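Local coordinates for ribosome-inactivating protein (PDB 2G5X), which is lychnin, a plant ribosome-inactivating protein of Lychnis chalcedonica, built as a single chain that combines a mixed beta sheet with a largely helical part, at residues V48-P53 and I59-R64; S15-L20 and A169-F174; F73-S78 and K150-K155; D43-V48 and S96-S101. All coordinates share one frame; numbering follows the deposited sequence. Where two conformers were deposited one is given.

Contact 1: V48-P53 and I59-R64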
loop_
_atom_site.group_PDB
_atom_site.type_symbol
_atom_site.label_atom_id
_atom_site.label_comp_id
_atom_site.label_asym_id
_atom_site.label_seq_id
_atom_site.Cartn_x
_atom_site.Cartn_y
_atom_site.Cartn_z
ATOM N N VAL A 48 -7.927 -0.272 -3.694
ATOM C CA VAL A 48 -7.388 -1.623 -3.741
ATOM C C VAL A 48 -8.184 -2.540 -2.816
ATOM O O VAL A 48 -8.373 -2.229 -1.645
ATOM C CB VAL A 48 -5.906 -1.627 -3.289
ATOM C CG1 VAL A 48 -5.436 -3.046 -3.008
ATOM C CG2 VAL A 48 -5.045 -0.980 -4.362
ATOM N N ASN A 49 -8.645 -3.669 -3.341
ATOM C CA ASN A 49 -9.394 -4.622 -2.528
ATOM C C ASN A 49 -8.497 -5.754 -2.034
ATOM O O ASN A 49 -7.773 -6.362 -2.820
ATOM C CB ASN A 49 -10.532 -5.251 -3.339
ATOM C CG ASN A 49 -11.798 -4.415 -3.333
ATOM O OD1 ASN A 49 -11.811 -3.280 -2.868
ATOM N ND2 ASN A 49 -12.876 -4.983 -3.864
ATOM N N LEU A 50 -8.533 -6.015 -0.730
ATOM C CA LEU A 50 -7.789 -7.126 -0.144
ATOM C C LEU A 50 -8.901 -8.063 0.342
ATOM O O LEU A 50 -9.803 -7.636 1.065
ATOM C CB LEU A 50 -6.926 -6.664 1.041
ATOM C CG LEU A 50 -5.717 -5.762 0.741
ATOM C CD1 LEU A 50 -4.934 -5.508 2.036
ATOM C CD2 LEU A 50 -4.811 -6.427 -0.293
ATOM N N VAL A 51 -8.850 -9.325 -0.068
ATOM C CA VAL A 51 -9.883 -10.292 0.308
ATOM C C VAL A 51 -9.298 -11.521 0.996
ATOM O O VAL A 51 -8.279 -12.047 0.556
ATOM C CB VAL A 51 -10.660 -10.776 -0.946
ATOM C CG1 VAL A 51 -11.802 -11.700 -0.533
ATOM C CG2 VAL A 51 -11.187 -9.584 -1.732
ATOM N N LEU A 52 -9.936 -11.976 2.074
ATOM C CA LEU A 52 -9.464 -13.169 2.771
ATOM C C LEU A 52 -10.087 -14.388 2.105
ATOM O O LEU A 52 -11.293 -14.430 1.874
ATOM C CB LEU A 52 -9.868 -13.152 4.246
ATOM C CG LEU A 52 -9.225 -12.095 5.140
ATOM C CD1 LEU A 52 -9.711 -12.302 6.571
ATOM C CD2 LEU A 52 -7.709 -12.198 5.065
ATOM N N PRO A 53 -9.270 -15.400 1.792
ATOM C CA PRO A 53 -9.798 -16.603 1.149
ATOM C C PRO A 53 -10.746 -17.420 2.027
ATOM O O PRO A 53 -11.637 -18.098 1.514
ATOM C CB PRO A 53 -8.532 -17.376 0.782
ATOM C CG PRO A 53 -7.579 -16.994 1.882
ATOM C CD PRO A 53 -7.816 -15.507 2.016
ATOM N N ILE A 59 -11.571 -5.746 2.654
ATOM C CA ILE A 59 -11.177 -4.424 3.135
ATOM C C ILE A 59 -10.649 -3.683 1.908
ATOM O O ILE A 59 -9.824 -4.217 1.164
ATOM C CB ILE A 59 -10.064 -4.488 4.207
ATOM C CG1 ILE A 59 -10.643 -5.005 5.526
ATOM C CG2 ILE A 59 -9.455 -3.097 4.410
ATOM C CD1 ILE A 59 -9.629 -5.088 6.660
ATOM N N THR A 60 -11.141 -2.468 1.686
ATOM C CA THR A 60 -10.714 -1.675 0.534
ATOM C C THR A 60 -9.770 -0.552 0.963
ATOM O O THR A 60 -10.144 0.312 1.752
ATOM C CB THR A 60 -11.936 -1.061 -0.198
ATOM O OG1 THR A 60 -12.834 -2.110 -0.586
ATOM C CG2 THR A 60 -11.492 -0.294 -1.443
ATOM N N LEU A 61 -8.545 -0.580 0.443
ATOM C CA LEU A 61 -7.540 0.432 0.760
ATOM C C LEU A 61 -7.628 1.600 -0.216
ATOM O O LEU A 61 -7.945 1.408 -1.388
ATOM C CB LEU A 61 -6.133 -0.166 0.659
ATOM C CG LEU A 61 -5.797 -1.419 1.468
ATOM C CD1 LEU A 61 -4.385 -1.887 1.117
ATOM C CD2 LEU A 61 -5.903 -1.113 2.948
ATOM N N ALA A 62 -7.324 2.804 0.263
ATOM C CA ALA A 62 -7.352 3.992 -0.589
ATOM C C ALA A 62 -5.978 4.659 -0.610
ATOM O O ALA A 62 -5.464 5.062 0.433
ATOM C CB ALA A 62 -8.404 4.979 -0.092
ATOM N N PHE A 63 -5.385 4.768 -1.799
ATOM C CA PHE A 63 -4.070 5.393 -1.952
ATOM C C PHE A 63 -4.139 6.689 -2.750
ATOM O O PHE A 63 -4.792 6.741 -3.795
ATOM C CB PHE A 63 -3.093 4.470 -2.696
ATOM C CG PHE A 63 -2.754 3.203 -1.966
ATOM C CD1 PHE A 63 -3.510 2.051 -2.157
ATOM C CD2 PHE A 63 -1.657 3.153 -1.111
ATOM C CE1 PHE A 63 -3.176 0.861 -1.508
ATOM C CE2 PHE A 63 -1.314 1.974 -0.456
ATOM C CZ PHE A 63 -2.075 0.823 -0.656
ATOM N N ARG A 64 -3.462 7.729 -2.264
ATOM C CA ARG A 64 -3.409 8.999 -2.987
ATOM C C ARG A 64 -2.655 8.660 -4.276
ATOM O O ARG A 64 -1.571 8.081 -4.231
ATOM C CB ARG A 64 -2.656 10.055 -2.164
ATOM C CG ARG A 64 -2.381 11.366 -2.905
ATOM C CD ARG A 64 -2.025 12.505 -1.938
ATOM N NE ARG A 64 -3.192 12.935 -1.168
ATOM C CZ ARG A 64 -3.341 12.768 0.144
ATOM N NH1 ARG A 64 -2.388 12.185 0.862
ATOM N NH2 ARG A 64 -4.457 13.169 0.736
#

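Contact 2: S15-L20 and A169-F174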
loop_
_atom_site.group_PDB
_atom_site.type_symbol
_atom_site.label_atom_id
_atom_site.label_comp_id
_atom_site.label_asym_id
_atom_site.label_seq_id
_atom_site.Cartn_x
_atom_site.Cartn_y
_atom_site.Cartn_z
ATOM N N SER A 15 0.303 -10.192 -10.713
ATOM C CA SER A 15 -0.655 -9.607 -11.649
ATOM C C SER A 15 -1.376 -8.449 -10.966
ATOM O O SER A 15 -1.661 -7.421 -11.586
ATOM C CB SER A 15 -1.662 -10.659 -12.121
ATOM O OG SER A 15 -1.007 -11.802 -12.637
ATOM N N PHE A 16 -1.664 -8.626 -9.680
ATOM C CA PHE A 16 -2.322 -7.602 -8.881
ATOM C C PHE A 16 -1.455 -6.341 -8.870
ATOM O O PHE A 16 -1.949 -5.235 -9.092
ATOM C CB PHE A 16 -2.527 -8.128 -7.452
ATOM C CG PHE A 16 -2.696 -7.053 -6.420
ATOM C CD1 PHE A 16 -3.825 -6.236 -6.412
ATOM C CD2 PHE A 16 -1.723 -6.863 -5.447
ATOM C CE1 PHE A 16 -3.980 -5.241 -5.444
ATOM C CE2 PHE A 16 -1.867 -5.873 -4.476
ATOM C CZ PHE A 16 -2.995 -5.061 -4.473
ATOM N N LEU A 17 -0.159 -6.508 -8.622
ATOM C CA LEU A 17 0.749 -5.366 -8.591
ATOM C C LEU A 17 0.823 -4.641 -9.935
ATOM O O LEU A 17 0.875 -3.410 -9.974
ATOM C CB LEU A 17 2.152 -5.803 -8.167
ATOM C CG LEU A 17 2.291 -6.253 -6.712
ATOM C CD1 LEU A 17 3.739 -6.631 -6.447
ATOM C CD2 LEU A 17 1.855 -5.130 -5.775
ATOM N N ASP A 18 0.834 -5.394 -11.032
ATOM C CA ASP A 18 0.888 -4.759 -12.347
ATOM C C ASP A 18 -0.388 -3.956 -12.572
ATOM O O ASP A 18 -0.346 -2.857 -13.125
ATOM C CB ASP A 18 1.061 -5.796 -13.467
ATOM C CG ASP A 18 2.511 -6.216 -13.661
ATOM O OD1 ASP A 18 3.414 -5.481 -13.206
ATOM O OD2 ASP A 18 2.751 -7.273 -14.286
ATOM N N SER A 19 -1.524 -4.494 -12.131
ATOM C CA SER A 19 -2.797 -3.789 -12.285
ATOM C C SER A 19 -2.760 -2.488 -11.496
ATOM O O SER A 19 -3.189 -1.442 -11.978
ATOM C CB SER A 19 -3.963 -4.648 -11.788
ATOM O OG SER A 19 -5.148 -3.883 -11.673
ATOM N N LEU A 20 -2.239 -2.559 -10.277
ATOM C CA LEU A 20 -2.139 -1.383 -9.422
ATOM C C LEU A 20 -1.199 -0.334 -10.027
ATOM O O LEU A 20 -1.518 0.855 -10.048
ATOM C CB LEU A 20 -1.647 -1.788 -8.027
ATOM C CG LEU A 20 -1.435 -0.652 -7.019
ATOM C CD1 LEU A 20 -2.712 0.168 -6.878
ATOM C CD2 LEU A 20 -1.019 -1.239 -5.674
ATOM N N ALA A 169 2.098 -1.101 -1.560
ATOM C CA ALA A 169 2.717 0.118 -2.081
ATOM C C ALA A 169 4.210 0.026 -2.401
ATOM O O ALA A 169 4.629 0.343 -3.514
ATOM C CB ALA A 169 2.462 1.280 -1.119
ATOM N N GLU A 170 5.020 -0.401 -1.437
ATOM C CA GLU A 170 6.458 -0.495 -1.674
ATOM C C GLU A 170 6.786 -1.534 -2.742
ATOM O O GLU A 170 7.691 -1.334 -3.558
ATOM C CB GLU A 170 7.191 -0.815 -0.367
ATOM C CG GLU A 170 6.943 0.210 0.741
ATOM C CD GLU A 170 7.624 1.556 0.503
ATOM O OE1 GLU A 170 7.963 1.882 -0.654
ATOM O OE2 GLU A 170 7.807 2.301 1.489
ATOM N N ALA A 171 6.048 -2.641 -2.742
ATOM C CA ALA A 171 6.262 -3.693 -3.736
ATOM C C ALA A 171 5.886 -3.168 -5.124
ATOM O O ALA A 171 6.503 -3.533 -6.124
ATOM C CB ALA A 171 5.424 -4.927 -3.393
ATOM N N ALA A 172 4.867 -2.318 -5.188
ATOM C CA ALA A 172 4.459 -1.751 -6.473
ATOM C C ALA A 172 5.570 -0.845 -7.009
ATOM O O ALA A 172 5.887 -0.858 -8.203
ATOM C CB ALA A 172 3.167 -0.954 -6.307
ATOM N N ARG A 173 6.163 -0.060 -6.118
ATOM C CA ARG A 173 7.235 0.859 -6.488
ATOM C C ARG A 173 8.527 0.166 -6.916
ATOM O O ARG A 173 9.146 0.553 -7.911
ATOM C CB ARG A 173 7.560 1.782 -5.313
ATOM C CG ARG A 173 6.463 2.763 -4.936
ATOM C CD ARG A 173 6.740 3.340 -3.556
ATOM N NE ARG A 173 5.808 4.399 -3.180
ATOM C CZ ARG A 173 5.361 4.588 -1.942
ATOM N NH1 ARG A 173 5.754 3.778 -0.965
ATOM N NH2 ARG A 173 4.540 5.593 -1.673
ATOM N N PHE A 174 8.924 -0.853 -6.156
ATOM C CA PHE A 174 10.177 -1.579 -6.396
ATOM C C PHE A 174 10.054 -3.038 -6.822
ATOM O O PHE A 174 9.591 -3.873 -6.044
ATOM C CB PHE A 174 11.031 -1.538 -5.124
ATOM C CG PHE A 174 11.441 -0.155 -4.704
ATOM C CD1 PHE A 174 12.628 0.401 -5.169
ATOM C CD2 PHE A 174 10.640 0.591 -3.843
ATOM C CE1 PHE A 174 13.015 1.681 -4.783
ATOM C CE2 PHE A 174 11.016 1.874 -3.450
ATOM C CZ PHE A 174 12.209 2.421 -3.921
#

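Contact 3: F73-S78 and K150-K155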
loop_
_atom_site.group_PDB
_atom_site.type_symbol
_atom_site.label_atom_id
_atom_site.label_comp_id
_atom_site.label_asym_id
_atom_site.label_seq_id
_atom_site.Cartn_x
_atom_site.Cartn_y
_atom_site.Cartn_z
ATOM N N PHE A 73 -9.019 3.191 4.895
ATOM C CA PHE A 73 -9.623 1.971 4.363
ATOM C C PHE A 73 -11.114 1.855 4.691
ATOM O O PHE A 73 -11.629 2.548 5.569
ATOM C CB PHE A 73 -8.894 0.732 4.900
ATOM C CG PHE A 73 -9.057 0.520 6.383
ATOM C CD1 PHE A 73 -8.176 1.107 7.286
ATOM C CD2 PHE A 73 -10.110 -0.249 6.877
ATOM C CE1 PHE A 73 -8.339 0.932 8.659
ATOM C CE2 PHE A 73 -10.284 -0.431 8.249
ATOM C CZ PHE A 73 -9.396 0.161 9.143
ATOM N N GLN A 74 -11.793 0.961 3.977
ATOM C CA GLN A 74 -13.223 0.726 4.161
ATOM C C GLN A 74 -13.518 -0.729 4.535
ATOM O O GLN A 74 -12.999 -1.649 3.906
ATOM C CB GLN A 74 -13.964 1.081 2.862
ATOM C CG GLN A 74 -15.377 0.527 2.743
ATOM C CD GLN A 74 -15.928 0.684 1.334
ATOM O OE1 GLN A 74 -16.413 1.751 0.957
ATOM N NE2 GLN A 74 -15.833 -0.379 0.545
ATOM N N ASP A 75 -14.331 -0.931 5.571
ATOM C CA ASP A 75 -14.730 -2.279 5.987
ATOM C C ASP A 75 -16.229 -2.239 6.312
ATOM O O ASP A 75 -16.931 -1.363 5.807
ATOM C CB ASP A 75 -13.883 -2.771 7.181
ATOM C CG ASP A 75 -14.177 -2.040 8.477
ATOM O OD1 ASP A 75 -14.513 -0.843 8.437
ATOM O OD2 ASP A 75 -14.043 -2.671 9.548
ATOM N N ARG A 76 -16.734 -3.173 7.118
ATOM C CA ARG A 76 -18.165 -3.170 7.449
ATOM C C ARG A 76 -18.460 -3.010 8.936
ATOM O O ARG A 76 -17.816 -3.634 9.773
ATOM C CB ARG A 76 -18.843 -4.447 6.939
ATOM C CG ARG A 76 -19.105 -4.449 5.440
ATOM C CD ARG A 76 -19.898 -5.672 4.995
ATOM N NE ARG A 76 -20.108 -5.671 3.547
ATOM C CZ ARG A 76 -21.084 -5.019 2.921
ATOM N NH1 ARG A 76 -21.968 -4.307 3.607
ATOM N NH2 ARG A 76 -21.160 -5.063 1.599
ATOM N N ASP A 77 -19.445 -2.168 9.247
ATOM C CA ASP A 77 -19.868 -1.906 10.626
ATOM C C ASP A 77 -20.626 -3.134 11.145
ATOM O O ASP A 77 -21.535 -3.627 10.486
ATOM C CB ASP A 77 -20.767 -0.662 10.646
ATOM C CG ASP A 77 -21.046 -0.148 12.047
ATOM O OD1 ASP A 77 -21.058 1.089 12.224
ATOM O OD2 ASP A 77 -21.259 -0.967 12.964
ATOM N N SER A 78 -20.254 -3.623 12.325
ATOM C CA SER A 78 -20.890 -4.814 12.895
ATOM C C SER A 78 -22.343 -4.647 13.333
ATOM O O SER A 78 -23.114 -5.606 13.305
ATOM C CB SER A 78 -20.074 -5.333 14.087
ATOM O OG SER A 78 -20.076 -4.401 15.154
ATOM N N LYS A 150 -14.392 -4.876 13.573
ATOM C CA LYS A 150 -14.251 -4.815 15.025
ATOM C C LYS A 150 -14.000 -3.411 15.558
ATOM O O LYS A 150 -14.015 -2.430 14.810
ATOM C CB LYS A 150 -13.108 -5.729 15.466
ATOM C CG LYS A 150 -13.303 -7.185 15.076
ATOM C CD LYS A 150 -12.114 -8.031 15.487
ATOM C CE LYS A 150 -12.351 -9.492 15.146
ATOM N NZ LYS A 150 -11.206 -10.346 15.560
ATOM N N VAL A 151 -13.799 -3.325 16.870
ATOM C CA VAL A 151 -13.490 -2.059 17.516
ATOM C C VAL A 151 -12.022 -1.819 17.175
ATOM O O VAL A 151 -11.188 -2.709 17.351
ATOM C CB VAL A 151 -13.650 -2.152 19.047
ATOM C CG1 VAL A 151 -13.082 -0.907 19.707
ATOM C CG2 VAL A 151 -15.119 -2.317 19.406
ATOM N N PHE A 152 -11.715 -0.626 16.681
ATOM C CA PHE A 152 -10.352 -0.278 16.284
ATOM C C PHE A 152 -9.460 0.199 17.427
ATOM O O PHE A 152 -9.867 1.030 18.237
ATOM C CB PHE A 152 -10.383 0.827 15.223
ATOM C CG PHE A 152 -11.097 0.449 13.956
ATOM C CD1 PHE A 152 -11.775 1.416 13.218
ATOM C CD2 PHE A 152 -11.073 -0.860 13.483
ATOM C CE1 PHE A 152 -12.421 1.087 12.032
ATOM C CE2 PHE A 152 -11.715 -1.199 12.296
ATOM C CZ PHE A 152 -12.391 -0.225 11.566
ATOM N N THR A 153 -8.242 -0.331 17.480
ATOM C CA THR A 153 -7.265 0.090 18.475
ATOM C C THR A 153 -6.091 0.621 17.660
ATOM O O THR A 153 -5.884 0.198 16.519
ATOM C CB THR A 153 -6.763 -1.076 19.361
ATOM O OG1 THR A 153 -6.043 -2.017 18.558
ATOM C CG2 THR A 153 -7.929 -1.772 20.045
ATOM N N GLY A 154 -5.333 1.552 18.230
ATOM C CA GLY A 154 -4.195 2.101 17.515
ATOM C C GLY A 154 -3.239 1.028 17.019
ATOM O O GLY A 154 -2.785 1.070 15.875
ATOM N N LYS A 155 -2.943 0.053 17.874
ATOM C CA LYS A 155 -2.021 -1.016 17.507
ATOM C C LYS A 155 -2.499 -1.898 16.356
ATOM O O LYS A 155 -1.762 -2.116 15.392
ATOM C CB LYS A 155 -1.714 -1.897 18.720
ATOM C CG LYS A 155 -0.711 -3.000 18.407
ATOM C CD LYS A 155 -0.502 -3.946 19.579
ATOM C CE LYS A 155 0.402 -5.100 19.169
ATOM N NZ LYS A 155 0.628 -6.073 20.275
#

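Contact 4: D43-V48 and S96-S101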
loop_
_atom_site.group_PDB
_atom_site.type_symbol
_atom_site.label_atom_id
_atom_site.label_comp_id
_atom_site.label_asym_id
_atom_site.label_seq_id
_atom_site.Cartn_x
_atom_site.Cartn_y
_atom_site.Cartn_z
ATOM N N ASP A 43 -5.388 14.850 -5.388
ATOM C CA ASP A 43 -6.777 14.833 -4.937
ATOM C C ASP A 43 -7.544 13.680 -5.582
ATOM O O ASP A 43 -8.781 13.663 -5.589
ATOM C CB ASP A 43 -7.449 16.162 -5.284
ATOM C CG ASP A 43 -7.562 16.380 -6.779
ATOM O OD1 ASP A 43 -6.628 15.982 -7.513
ATOM O OD2 ASP A 43 -8.580 16.956 -7.222
ATOM N N LYS A 44 -6.798 12.731 -6.139
ATOM C CA LYS A 44 -7.363 11.548 -6.779
ATOM C C LYS A 44 -6.840 10.341 -6.016
ATOM O O LYS A 44 -5.764 10.403 -5.422
ATOM C CB LYS A 44 -6.929 11.465 -8.246
ATOM C CG LYS A 44 -7.895 12.115 -9.223
ATOM C CD LYS A 44 -8.257 13.527 -8.801
ATOM C CE LYS A 44 -9.335 14.112 -9.699
ATOM N NZ LYS A 44 -9.801 15.436 -9.202
ATOM N N PHE A 45 -7.597 9.249 -6.026
ATOM C CA PHE A 45 -7.181 8.058 -5.298
ATOM C C PHE A 45 -7.364 6.762 -6.070
ATOM O O PHE A 45 -8.208 6.664 -6.963
ATOM C CB PHE A 45 -7.947 7.966 -3.973
ATOM C CG PHE A 45 -7.842 9.205 -3.139
ATOM C CD1 PHE A 45 -8.605 10.331 -3.441
ATOM C CD2 PHE A 45 -6.922 9.277 -2.097
ATOM C CE1 PHE A 45 -8.448 11.511 -2.723
ATOM C CE2 PHE A 45 -6.756 10.451 -1.372
ATOM C CZ PHE A 45 -7.520 11.572 -1.686
ATOM N N VAL A 46 -6.550 5.773 -5.719
ATOM C CA VAL A 46 -6.617 4.459 -6.330
ATOM C C VAL A 46 -7.086 3.500 -5.239
ATOM O O VAL A 46 -6.480 3.427 -4.165
ATOM C CB VAL A 46 -5.237 4.006 -6.848
ATOM C CG1 VAL A 46 -5.329 2.592 -7.399
ATOM C CG2 VAL A 46 -4.749 4.963 -7.926
ATOM N N LEU A 47 -8.177 2.789 -5.503
ATOM C CA LEU A 47 -8.716 1.848 -4.532
ATOM C C LEU A 47 -8.166 0.454 -4.783
ATOM O O LEU A 47 -7.959 0.053 -5.928
ATOM C CB LEU A 47 -10.246 1.821 -4.595
ATOM C CG LEU A 47 -10.973 3.141 -4.317
ATOM C CD1 LEU A 47 -12.475 2.895 -4.323
ATOM C CD2 LEU A 47 -10.540 3.707 -2.969
ATOM N N VAL A 48 -7.927 -0.272 -3.694
ATOM C CA VAL A 48 -7.388 -1.623 -3.741
ATOM C C VAL A 48 -8.184 -2.540 -2.816
ATOM O O VAL A 48 -8.373 -2.229 -1.645
ATOM C CB VAL A 48 -5.906 -1.627 -3.289
ATOM C CG1 VAL A 48 -5.436 -3.046 -3.008
ATOM C CG2 VAL A 48 -5.045 -0.980 -4.362
ATOM N N SER A 96 -12.748 13.548 4.896
ATOM C CA SER A 96 -14.034 13.089 5.422
ATOM C C SER A 96 -15.243 13.608 4.653
ATOM O O SER A 96 -16.183 12.856 4.382
ATOM C CB SER A 96 -14.178 13.460 6.904
ATOM O OG SER A 96 -14.174 14.862 7.088
ATOM N N GLY A 97 -15.218 14.887 4.300
ATOM C CA GLY A 97 -16.331 15.473 3.574
ATOM C C GLY A 97 -16.585 14.848 2.213
ATOM O O GLY A 97 -17.724 14.809 1.747
ATOM N N LYS A 98 -15.529 14.358 1.575
ATOM C CA LYS A 98 -15.647 13.741 0.258
ATOM C C LYS A 98 -15.455 12.226 0.313
ATOM O O LYS A 98 -14.999 11.618 -0.655
ATOM C CB LYS A 98 -14.617 14.361 -0.697
ATOM C CG LYS A 98 -13.185 14.313 -0.182
ATOM C CD LYS A 98 -12.202 14.967 -1.150
ATOM C CE LYS A 98 -12.030 14.149 -2.422
ATOM N NZ LYS A 98 -11.012 14.745 -3.338
ATOM N N TYR A 99 -15.824 11.619 1.439
ATOM C CA TYR A 99 -15.663 10.179 1.619
ATOM C C TYR A 99 -16.318 9.358 0.509
ATOM O O TYR A 99 -15.793 8.320 0.101
ATOM C CB TYR A 99 -16.218 9.752 2.989
ATOM C CG TYR A 99 -17.723 9.579 3.043
ATOM C CD1 TYR A 99 -18.313 8.335 2.797
ATOM C CD2 TYR A 99 -18.558 10.659 3.314
ATOM C CE1 TYR A 99 -19.697 8.175 2.820
ATOM C CE2 TYR A 99 -19.942 10.512 3.338
ATOM C CZ TYR A 99 -20.505 9.270 3.091
ATOM O OH TYR A 99 -21.874 9.129 3.106
ATOM N N LYS A 100 -17.453 9.837 0.012
ATOM C CA LYS A 100 -18.190 9.141 -1.037
ATOM C C LYS A 100 -17.509 9.243 -2.401
ATOM O O LYS A 100 -17.704 8.382 -3.263
ATOM C CB LYS A 100 -19.615 9.699 -1.119
ATOM C CG LYS A 100 -20.580 8.864 -1.941
ATOM C CD LYS A 100 -20.793 7.490 -1.324
ATOM C CE LYS A 100 -21.896 6.728 -2.042
ATOM N NZ LYS A 100 -22.073 5.356 -1.496
ATOM N N SER A 101 -16.721 10.296 -2.596
ATOM C CA SER A 101 -16.005 10.501 -3.854
ATOM C C SER A 101 -14.742 9.654 -3.888
ATOM O O SER A 101 -14.195 9.374 -4.953
ATOM C CB SER A 101 -15.627 11.975 -4.021
ATOM O OG SER A 101 -14.430 12.274 -3.332
#

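Contact 1: V48-P53 and I59-R64
Val48, Leu50, Leu61 and Phe63 meet on one face of the beta hairpin formed by strands 45-51 and 58-64. Val48 uses its CG2 branch: with CG1 anti to the backbone N (chi1 166°), CG2 is placed against the Phe63 ring, 3.9 Å from Phe63 CE1, in an oblique approach. Two residues on, Leu50 CD1 and Leu61 CD1 touch methyl to methyl at 3.8 Å, the two side chains crossing at a slant. Ile59 projects on the same face but turns its end from strand 45-51 to pack on Phe144 of helix 137-145.

Between the faces runs the antiparallel backbone pairing. Val48 and Leu61 form a hydrogen-bonded pair, with Leu61 N to Val48 O at 2.7 Å and Val48 N to Leu61 O at 2.9 Å. Leu50 and Ile59 form the next, and the bond from Leu50 N to Ile59 O is nearly straight (169° at the hydrogen). Thr60 CA adds a CA-H...O contact to Val48 O at 3.2 Å.

Asn49 and Thr60, the non-hydrogen-bonded pair between them, turn to the other face. There Thr60 OG1 donates to Asn49 OD1 at 2.8 Å, arriving from above the carbonyl plane, 42° out of it. Asn49 OD1 also accepts from Arg1 NH1.

The chemistry is thus divided by face: aliphatic and aromatic groups fill the buried Val48-Leu61 side, whereas across the sheet one amide oxygen gathers a hydroxyl and a guanidinium, tying the hairpin to the chain's N-terminal end.

Contact 2: S15-L20 and A169-F174
Leu17 and Leu20 on helix 10-25 reach Ala171 and Ala172 near the C-terminal end of helix 154-173; the side-chain contacts are apolar and no hydrogen bond crosses between the segments. Leu17 divides its branches between the alanines: CD1 lies 3.9 Å from Ala171 CB, while CD2 sits beside the backbone at Ala172, 4.2 Å from Ala172 N. Its CG is anti to the carbonyl carbon (chi1 -69°), and the extended second torsion (chi2 -179°) sends CD1 out to Ala171, while CD2 branches toward Ala172. Leu20 adds one methyl, CD2, at 4.2 Å from Ala172 CB. The segment axes come within 9.6 Å at an angle of 80°, so these two short helical segments cross at a steep angle and the two leucines span the gap between them.

Among the polar groups, Arg21, one residue beyond Leu20, adjoins the apolar patch and donates to the carbonyl oxygens of Ala171 and Ala172. The salt bridge within 169-174 takes no part in the crossing: Arg173 NH1 approaches Glu170 OE1 to 2.9 Å from well above the carboxylate plane, the oxygen lying close to the guanidinium plane.

Around the crossing, Phe16 and Leu20 also pack on Val168 of helix 154-173. On strand 45-51, Leu20 touches Val46 and Val48, and Phe16 touches Val48, which places helix 10-25 against both the long helix and the sheet.

Contact 3: F73-S78 and K150-K155
Phe152 points from its CB toward strand 69-76, its CG anti to the carbonyl carbon (chi1 -61°), and the far end of the ring reaches both Phe73 and Asp75. CE2 is the first atom to meet partners, lying 4.1 Å from Phe73 CZ and 3.9 Å from Asp75 OD2. At the tip, CZ approaches Phe73 CZ to 3.9 Å and Asp75 OD2 to 3.6 Å.

The two aromatic rings form an offset edge-to-face pair, with the edge of Phe73 directed at the face of Phe152. Their centroids are 5.6 Å apart and their planes are inclined at 70°. Asp75 instead occupies the edge of the Phe152 ring, close to its plane, with the carboxylate turned 34° from the ring. This brings the acid's oxygens to the ring's C-H rim, a placement that is probably electrostatically favourable. Within the carboxylate, OD1 is held by a salt bridge to Arg84 and by Asn86 ND2, OD2 by Gly149 N.

Phe152 also touches Arg84 and Asn86 on strand 83-87. The arrangement is an edge-to-face phenylalanine pair at the sheet of the ribosome-inactivating protein fold, joining strand 69-76 to the connection that leads into helix 154-173.

Contact 4: D43-V48 and S96-S101
Lys98 NZ reaches the backbone of Asp43 and the ring of Phe45, bringing the turn before helix 99-102 to the start of strand 45-51. Its one hydrogen bond across the segments, to Asp43 O, is weak at 3.3 Å. The ammonium group also lies near the plane of the Phe45 ring, at its edge, 4.2 Å from Phe45 CE1. That edge position distinguishes the approach from a cation over an aromatic face.

The route of the lysine explains how NZ gets there. CG stands between the backbone N and the carbonyl carbon (chi1 54°), and the chain then bends at the third torsion (chi3 -70°), while the second and fourth torsions remain extended. Phe45 points toward the turn, and its ring packs on Arg64 of the adjacent strand 58-64.

In the next shell, Lys44 NZ forms a salt bridge with Asp43 OD2 at 2.8 Å, meeting it from above the carboxylate plane. On the other segment, Lys98 O accepts from both Ser101 N, at 2.9 Å, and Ser101 OG, at 2.8 Å; the hydroxyl bond lies in the carbonyl plane on a lone pair. These bonds tie the backbone of Lys98 to the first turn of the helix.

With Asp43 OD2 5.1 Å from Lys98 NZ, the carboxylate may still attract that ammonium group without direct contact, an attraction probably offset in part by like-charged Lys44 NZ, 6.0 Å from Lys98 NZ. A weak bond and a small buried area of 88 Å² imply a modest surface association, carried mainly by the single side chain of Lys98.

How the contacts relate
Contacts 1, 3 and 4 all reach the mixed sheet, whose strands 45-51, 58-64 and 69-76 are successive neighbours. Contacts 1 and 4 share Val48 and strand 45-51, with centres about 13 Å apart; contact 3 lies about 13 Å from contact 1, centre to centre. Contact 2 joins helices 10-25 and 154-173 and meets contact 1 through packing of Phe16 and Leu20 on Val48. Contacts 2 and 3 both use helix 154-173 but have centres about 25 Å apart. Along the chain, contact 2 brackets the other three, while contacts 3 and 4 alternate their segments. Sequence-distant helices and loops are thereby brought together around the sheet.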